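Local structure of putative aminopeptidase (Leishmania major, 5NTH) at residues Ala294-Gly299 with Leu413-Thr418; Asp454-Val459 with Thr524-Thr529. The protein probably acts as a manganese-dependent metalloaminopeptidase of the M17 (leucyl aminopeptidase) family, removing residues from the amino-terminal ends of peptides. All coordinates share one frame; numbering follows the deposited sequence.

Interaction 1 of 2, residues Ala294-Gly299 with Leu413-Thr418. With MN (manganese (II) ion), chain C.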
ATOM      1  N   ALA A 294     -14.991  32.987  25.445  1.00 28.45           N
ATOM      2  CA  ALA A 294     -15.732  32.060  24.620  1.00 27.37           C
ATOM      3  C   ALA A 294     -14.885  30.825  24.433  1.00 26.90           C
ATOM      4  O   ALA A 294     -13.658  30.893  24.326  1.00 25.99           O
ATOM      5  CB  ALA A 294     -16.076  32.679  23.299  1.00 27.47           C
ATOM      6  N   MET A 295     -15.559  29.689  24.431  1.00 27.11           N
ATOM      7  CA  MET A 295     -14.916  28.411  24.217  1.00 27.48           C
ATOM      8  C   MET A 295     -15.597  27.689  23.047  1.00 26.25           C
ATOM      9  O   MET A 295     -16.794  27.854  22.828  1.00 25.95           O
ATOM     10  CB  MET A 295     -14.991  27.603  25.502  1.00 28.45           C
ATOM     11  CG  MET A 295     -14.032  28.082  26.580  1.00 29.54           C
ATOM     12  SD  MET A 295     -13.962  26.985  28.030  1.00 31.84           S
ATOM     13  CE  MET A 295     -15.696  26.848  28.479  1.00 31.43           C
ATOM     14  N   VAL A 296     -14.832  26.910  22.287  1.00 25.26           N
ATOM     15  CA  VAL A 296     -15.373  26.181  21.124  1.00 24.80           C
ATOM     16  C   VAL A 296     -14.723  24.817  20.987  1.00 24.76           C
ATOM     17  O   VAL A 296     -13.508  24.681  21.089  1.00 23.77           O
ATOM     18  CB  VAL A 296     -15.152  26.942  19.803  1.00 24.46           C
ATOM     19  CG1 VAL A 296     -15.883  26.274  18.651  1.00 24.35           C
ATOM     20  CG2 VAL A 296     -15.623  28.383  19.915  1.00 24.63           C
ATOM     21  N   GLY A 297     -15.543  23.809  20.722  1.00 25.92           N
ATOM     22  CA  GLY A 297     -15.057  22.444  20.651  1.00 26.89           C
ATOM     23  C   GLY A 297     -15.618  21.630  19.517  1.00 27.78           C
ATOM     24  O   GLY A 297     -16.804  21.763  19.166  1.00 28.32           O
ATOM     25  N   LYS A 298     -14.754  20.776  18.964  1.00 28.68           N
ATOM     26  CA  LYS A 298     -15.120  19.852  17.903  1.00 29.59           C
ATOM     27  C   LYS A 298     -15.972  18.743  18.502  1.00 29.17           C
ATOM     28  O   LYS A 298     -15.472  17.930  19.281  1.00 28.34           O
ATOM     29  CB  LYS A 298     -13.854  19.289  17.221  1.00 31.31           C
ATOM     30  CG  LYS A 298     -14.066  18.216  16.141  1.00 32.54           C
ATOM     31  CD  LYS A 298     -12.746  17.823  15.479  1.00 34.71           C
ATOM     32  CE  LYS A 298     -12.728  16.378  14.987  1.00 36.25           C
ATOM     33  NZ  LYS A 298     -11.800  16.052  13.854  1.00 41.90           N
ATOM     34  N   GLY A 299     -17.258  18.743  18.154  1.00 29.47           N
ATOM     35  CA  GLY A 299     -18.191  17.675  18.503  1.00 30.41           C
ATOM     36  C   GLY A 299     -18.508  16.728  17.340  1.00 31.70           C
ATOM     37  O   GLY A 299     -19.684  16.484  17.016  1.00 33.19           O
ATOM     38  N   LEU A 413     -10.568  33.489  22.947  1.00 30.87           N
ATOM     39  CA  LEU A 413     -11.219  32.338  22.368  1.00 30.26           C
ATOM     40  C   LEU A 413     -10.370  31.090  22.506  1.00 30.41           C
ATOM     41  O   LEU A 413      -9.241  31.040  22.008  1.00 29.25           O
ATOM     42  CB  LEU A 413     -11.551  32.568  20.908  1.00 30.28           C
ATOM     43  CG  LEU A 413     -12.589  31.521  20.516  1.00 30.13           C
ATOM     44  CD1 LEU A 413     -13.738  32.163  19.775  1.00 29.96           C
ATOM     45  CD2 LEU A 413     -11.949  30.368  19.751  1.00 30.19           C
ATOM     46  N   ILE A 414     -10.950  30.084  23.160  1.00 31.06           N
ATOM     47  CA  ILE A 414     -10.299  28.800  23.339  1.00 32.01           C
ATOM     48  C   ILE A 414     -10.932  27.762  22.440  1.00 31.63           C
ATOM     49  O   ILE A 414     -12.101  27.411  22.623  1.00 31.09           O
ATOM     50  CB  ILE A 414     -10.410  28.280  24.773  1.00 32.28           C
ATOM     51  CG1 ILE A 414      -9.914  29.342  25.747  1.00 32.97           C
ATOM     52  CG2 ILE A 414      -9.611  26.991  24.905  1.00 32.20           C
ATOM     53  CD1 ILE A 414     -10.004  28.902  27.190  1.00 33.15           C
ATOM     54  N   ASP A 415     -10.126  27.241  21.518  1.00 31.72           N
ATOM     55  CA  ASP A 415     -10.568  26.253  20.538  1.00 32.57           C
ATOM     56  C   ASP A 415      -9.979  24.917  20.938  1.00 29.89           C
ATOM     57  O   ASP A 415      -8.766  24.787  21.139  1.00 28.07           O
ATOM     58  CB  ASP A 415     -10.088  26.674  19.137  1.00 36.37           C
ATOM     59  CG  ASP A 415     -10.820  25.954  17.999  1.00 39.73           C
ATOM     60  OD1 ASP A 415     -12.067  25.991  17.971  1.00 45.11           O
ATOM     61  OD2 ASP A 415     -10.144  25.380  17.106  1.00 41.29           O
ATOM     62  N   MET A 416     -10.832  23.919  21.082  1.00 28.82           N
ATOM     63  CA  MET A 416     -10.356  22.609  21.525  1.00 28.49           C
ATOM     64  C   MET A 416     -10.939  21.538  20.665  1.00 26.58           C
ATOM     65  O   MET A 416     -12.148  21.483  20.487  1.00 24.92           O
ATOM     66  CB  MET A 416     -10.692  22.345  22.992  1.00 29.78           C
ATOM     67  CG  MET A 416     -10.014  21.111  23.542  1.00 31.05           C
ATOM     68  SD  MET A 416     -10.490  20.751  25.234  1.00 34.83           S
ATOM     69  CE  MET A 416      -9.573  21.976  26.142  1.00 32.65           C
ATOM     70  N   ALA A 417     -10.064  20.667  20.164  1.00 25.82           N
ATOM     71  CA  ALA A 417     -10.430  19.719  19.131  1.00 25.54           C
ATOM     72  C   ALA A 417      -9.455  18.548  19.054  1.00 25.94           C
ATOM     73  O   ALA A 417      -8.256  18.737  19.242  1.00 25.89           O
ATOM     74  CB  ALA A 417     -10.468  20.446  17.819  1.00 25.48           C
ATOM     75  N   THR A 418      -9.983  17.341  18.822  1.00 26.53           N
ATOM     76  CA  THR A 418      -9.177  16.163  18.432  1.00 27.64           C
ATOM     77  C   THR A 418      -8.942  16.299  16.933  1.00 28.45           C
ATOM     78  O   THR A 418      -9.676  15.751  16.119  1.00 28.93           O
ATOM     79  CB  THR A 418      -9.912  14.826  18.699  1.00 27.32           C
ATOM     80  OG1 THR A 418     -11.220  14.891  18.136  1.00 26.57           O
ATOM     81  CG2 THR A 418     -10.067  14.559  20.180  1.00 27.64           C
TER
HETATM   82 MN    MN C 602     -12.082  14.274  12.984  1.00 58.02          MN
HETATM   83  O   HOH W   1     -12.721  16.735  19.235  1.00 20.51           O
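Two donors of the neighbouring strand grip Ile414 O: Val296 N, in a hydrogen bond of 2.8 Å, and, in a CA-H...O contact, Met295 CA at 3.4 Å. Val296 O repeats the arrangement with Met416 N and Asp415 CA, and the pairing of two parallel strands inside the mixed sheet of the catalytic domain continues to Lys298 N on Met416 O. On one face Met295 and Ile414 lie side by side, CG of the first 4.1 Å from CB of the second, packed against Val531 and Phe534 of helix 528-536. The other face carries Val296, whose CB lies 3.7 Å from Asp415 OD1, while Asp415 OD2 is hydrogen-bonded to His510. Past the last paired residues the strands part, and a water bridges them, donating to Lys298 O and accepting from Thr418 N at 2.8 Å. Lys298 runs alongside Ala417, their CB atoms 3.6 Å apart. With CG anti to the backbone N (chi1 176°) and the chain extended beyond it, the amine reaches one of the two manganese ions, and NZ binds it at 2.0 Å. Asp303, Asp321 and Glu390 complete that site, and actinonin touches the lysine. Thr418 OG1 in turn is hydrogen-bonded to Asp321. The short NZ bond makes the amine a metal ligand, and the hydrogen bond from Lys298 N ties the backbone at its root to the neighbouring strand.

Interaction 2 of 2, residues Asp454-Val459 with Thr524-Thr529; sequences DLCYPV and TGYGVT
Asp454 meets the amino-terminal turn of helix 528-536 with its carboxylate, just ahead of strand 456-458, the outermost within this chain on its side of the catalytic domain's sheet. OD2 accepts from Gly527 N, at the helix N-cap position, over 2.9 Å and with a fairly straight N-H...O angle of 161°. Thr529 N adds a weak bond to the same OD2. Gly527 N stands well above the carboxylate plane, and OD1 is held separately by Asn153. A negative group among the first NH groups of a helix would be favoured by the helix dipole. The tight packing continues over Tyr526, where Asp454 CB makes a CH-pi contact 4.0 Å from the ring centroid, and the carboxylate stacks almost parallel to the ring, 14° between the planes. Leu455 O lies at the ring edge, but its modelled closeness to the hydroxyl is doubtful. By contrast, the strand soon leaves this turn: Tyr457, Pro458 and Val459 make no contact with Thr524-Thr529, and the partly exposed Pro458 packs on helix 439-452 and on Tyr457 of a neighbouring subunit. On the other segment an ST turn shapes the approach to the helix, with Tyr526 N donating to Thr524 OG1 at 3.2 Å.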
ATOM      1  N   ASP A 454      -3.060  18.141  32.598  1.00 26.60           N
ATOM      2  CA  ASP A 454      -3.528  18.010  31.205  1.00 26.49           C
ATOM      3  C   ASP A 454      -2.481  18.738  30.342  1.00 26.56           C
ATOM      4  O   ASP A 454      -2.627  19.912  29.982  1.00 25.01           O
ATOM      5  CB  ASP A 454      -4.891  18.694  30.998  1.00 26.94           C
ATOM      6  CG  ASP A 454      -6.081  17.903  31.553  1.00 27.73           C
ATOM      7  OD1 ASP A 454      -5.915  16.843  32.185  1.00 29.28           O
ATOM      8  OD2 ASP A 454      -7.232  18.355  31.344  1.00 27.83           O
ATOM      9  N   LEU A 455      -1.435  18.019  29.992  1.00 27.12           N
ATOM     10  CA  LEU A 455      -0.267  18.628  29.393  1.00 28.22           C
ATOM     11  C   LEU A 455      -0.472  19.220  27.984  1.00 28.91           C
ATOM     12  O   LEU A 455      -1.442  18.946  27.289  1.00 29.28           O
ATOM     13  CB  LEU A 455       0.887  17.630  29.390  1.00 28.69           C
ATOM     14  CG  LEU A 455       1.194  16.922  30.706  1.00 28.92           C
ATOM     15  CD1 LEU A 455       2.358  15.956  30.526  1.00 29.68           C
ATOM     16  CD2 LEU A 455       1.513  17.918  31.793  1.00 28.94           C
ATOM     17  N   CYS A 456       0.506  20.036  27.606  1.00 29.04           N
ATOM     18  CA  CYS A 456       0.423  20.991  26.529  1.00 28.43           C
ATOM     19  C   CYS A 456       1.789  21.284  26.025  1.00 26.86           C
ATOM     20  O   CYS A 456       2.751  21.256  26.787  1.00 24.99           O
ATOM     21  CB  CYS A 456      -0.060  22.312  27.058  1.00 29.68           C
ATOM     22  SG  CYS A 456      -1.802  22.450  27.029  1.00 34.53           S
ATOM     23  N   TYR A 457       1.862  21.657  24.749  1.00 26.56           N
ATOM     24  CA  TYR A 457       3.126  22.092  24.200  1.00 26.12           C
ATOM     25  C   TYR A 457       2.864  22.911  22.981  1.00 24.78           C
ATOM     26  O   TYR A 457       2.029  22.517  22.189  1.00 24.41           O
ATOM     27  CB  TYR A 457       4.033  20.920  23.890  1.00 26.87           C
ATOM     28  CG  TYR A 457       5.427  21.375  23.742  1.00 28.12           C
ATOM     29  CD1 TYR A 457       6.236  21.534  24.847  1.00 28.98           C
ATOM     30  CD2 TYR A 457       5.930  21.731  22.497  1.00 29.14           C
ATOM     31  CE1 TYR A 457       7.547  22.007  24.718  1.00 30.10           C
ATOM     32  CE2 TYR A 457       7.228  22.213  22.349  1.00 29.95           C
ATOM     33  CZ  TYR A 457       8.029  22.354  23.462  1.00 30.29           C
ATOM     34  OH  TYR A 457       9.306  22.789  23.324  1.00 31.33           O
ATOM     35  N   PRO A 458       3.554  24.061  22.847  1.00 24.17           N
ATOM     36  CA  PRO A 458       3.415  24.958  21.710  1.00 24.03           C
ATOM     37  C   PRO A 458       3.686  24.326  20.359  1.00 22.99           C
ATOM     38  O   PRO A 458       4.621  23.580  20.222  1.00 22.68           O
ATOM     39  CB  PRO A 458       4.500  26.018  21.980  1.00 24.53           C
ATOM     40  CG  PRO A 458       4.621  26.062  23.460  1.00 24.48           C
ATOM     41  CD  PRO A 458       4.514  24.618  23.824  1.00 24.56           C
ATOM     42  N   VAL A 459       2.880  24.637  19.368  1.00 22.65           N
ATOM     43  CA  VAL A 459       3.298  24.354  17.996  1.00 23.14           C
ATOM     44  C   VAL A 459       3.398  25.622  17.152  1.00 22.84           C
ATOM     45  O   VAL A 459       2.711  26.599  17.397  1.00 21.97           O
ATOM     46  CB  VAL A 459       2.408  23.326  17.262  1.00 22.98           C
ATOM     47  CG1 VAL A 459       2.644  21.950  17.837  1.00 23.05           C
ATOM     48  CG2 VAL A 459       0.940  23.741  17.288  1.00 22.93           C
ATOM     49  N   THR A 524      -9.750   9.946  28.511  1.00 25.63           N
ATOM     50  CA  THR A 524      -8.990  10.486  29.631  1.00 25.71           C
ATOM     51  C   THR A 524      -9.658  11.635  30.355  1.00 25.79           C
ATOM     52  O   THR A 524      -9.259  11.964  31.460  1.00 26.45           O
ATOM     53  CB  THR A 524      -7.582  10.957  29.219  1.00 25.52           C
ATOM     54  OG1 THR A 524      -7.670  12.032  28.279  1.00 25.66           O
ATOM     55  CG2 THR A 524      -6.797   9.802  28.632  1.00 25.57           C
ATOM     56  N   GLY A 525     -10.655  12.252  29.740  1.00 26.23           N
ATOM     57  CA  GLY A 525     -11.260  13.473  30.277  1.00 26.68           C
ATOM     58  C   GLY A 525     -10.446  14.736  29.994  1.00 26.93           C
ATOM     59  O   GLY A 525     -10.807  15.828  30.456  1.00 27.69           O
ATOM     60  N   TYR A 526      -9.352  14.597  29.235  1.00 25.98           N
ATOM     61  CA  TYR A 526      -8.474  15.711  28.926  1.00 25.69           C
ATOM     62  C   TYR A 526      -9.250  16.930  28.473  1.00 26.46           C
ATOM     63  O   TYR A 526     -10.141  16.816  27.641  1.00 26.86           O
ATOM     64  CB  TYR A 526      -7.517  15.351  27.818  1.00 24.89           C
ATOM     65  CG  TYR A 526      -6.487  16.409  27.553  1.00 24.06           C
ATOM     66  CD1 TYR A 526      -6.830  17.652  26.982  1.00 23.80           C
ATOM     67  CD2 TYR A 526      -5.169  16.188  27.862  1.00 23.65           C
ATOM     68  CE1 TYR A 526      -5.878  18.629  26.740  1.00 22.99           C
ATOM     69  CE2 TYR A 526      -4.216  17.157  27.601  1.00 23.73           C
ATOM     70  CZ  TYR A 526      -4.580  18.366  27.038  1.00 23.17           C
ATOM     71  OH  TYR A 526      -3.613  19.306  26.843  1.00 23.52           O
ATOM     72  N   GLY A 527      -8.858  18.087  29.007  1.00 26.81           N
ATOM     73  CA  GLY A 527      -9.404  19.361  28.622  1.00 26.90           C
ATOM     74  C   GLY A 527     -10.115  20.036  29.762  1.00 27.62           C
ATOM     75  O   GLY A 527     -10.059  21.250  29.884  1.00 28.05           O
ATOM     76  N   VAL A 528     -10.794  19.249  30.584  1.00 28.69           N
ATOM     77  CA  VAL A 528     -11.664  19.751  31.637  1.00 29.93           C
ATOM     78  C   VAL A 528     -10.887  20.538  32.680  1.00 31.36           C
ATOM     79  O   VAL A 528     -11.340  21.586  33.154  1.00 33.40           O
ATOM     80  CB  VAL A 528     -12.346  18.588  32.376  1.00 30.32           C
ATOM     81  CG1 VAL A 528     -13.106  19.100  33.590  1.00 30.65           C
ATOM     82  CG2 VAL A 528     -13.294  17.836  31.443  1.00 30.15           C
ATOM     83  N   THR A 529      -9.730  20.000  33.052  1.00 31.43           N
ATOM     84  CA  THR A 529      -8.906  20.562  34.110  1.00 30.55           C
ATOM     85  C   THR A 529      -7.868  21.535  33.548  1.00 30.09           C
ATOM     86  O   THR A 529      -7.318  22.373  34.299  1.00 30.31           O
ATOM     87  CB  THR A 529      -8.211  19.445  34.925  1.00 31.05           C
ATOM     88  OG1 THR A 529      -9.170  18.447  35.301  1.00 31.88           O
ATOM     89  CG2 THR A 529      -7.613  19.983  36.207  1.00 31.77           C
TER

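Interactions 1 and 2 show one sheet and one helix knitted together at different points. Their centres lie about 12 Å apart, and they meet directly where Met416 CE of interaction 1 packs on Gly527 CA of interaction 2 at 3.6 Å. Strands 291-300 and 412-417 sit in the interior of the eight-stranded sheet, whereas 456-458 is outermost within this chain on one side, with 508-512 and 432-436 in between. Helix 528-536 spans the two: its start is tied to Asp454, and its body lies on the face that carries Met295, Ile414 and Met416. The manganese bound by Lys298 and the actinonin belong to one end of interaction 1, while interaction 2 stands away from that site and beside a subunit interface.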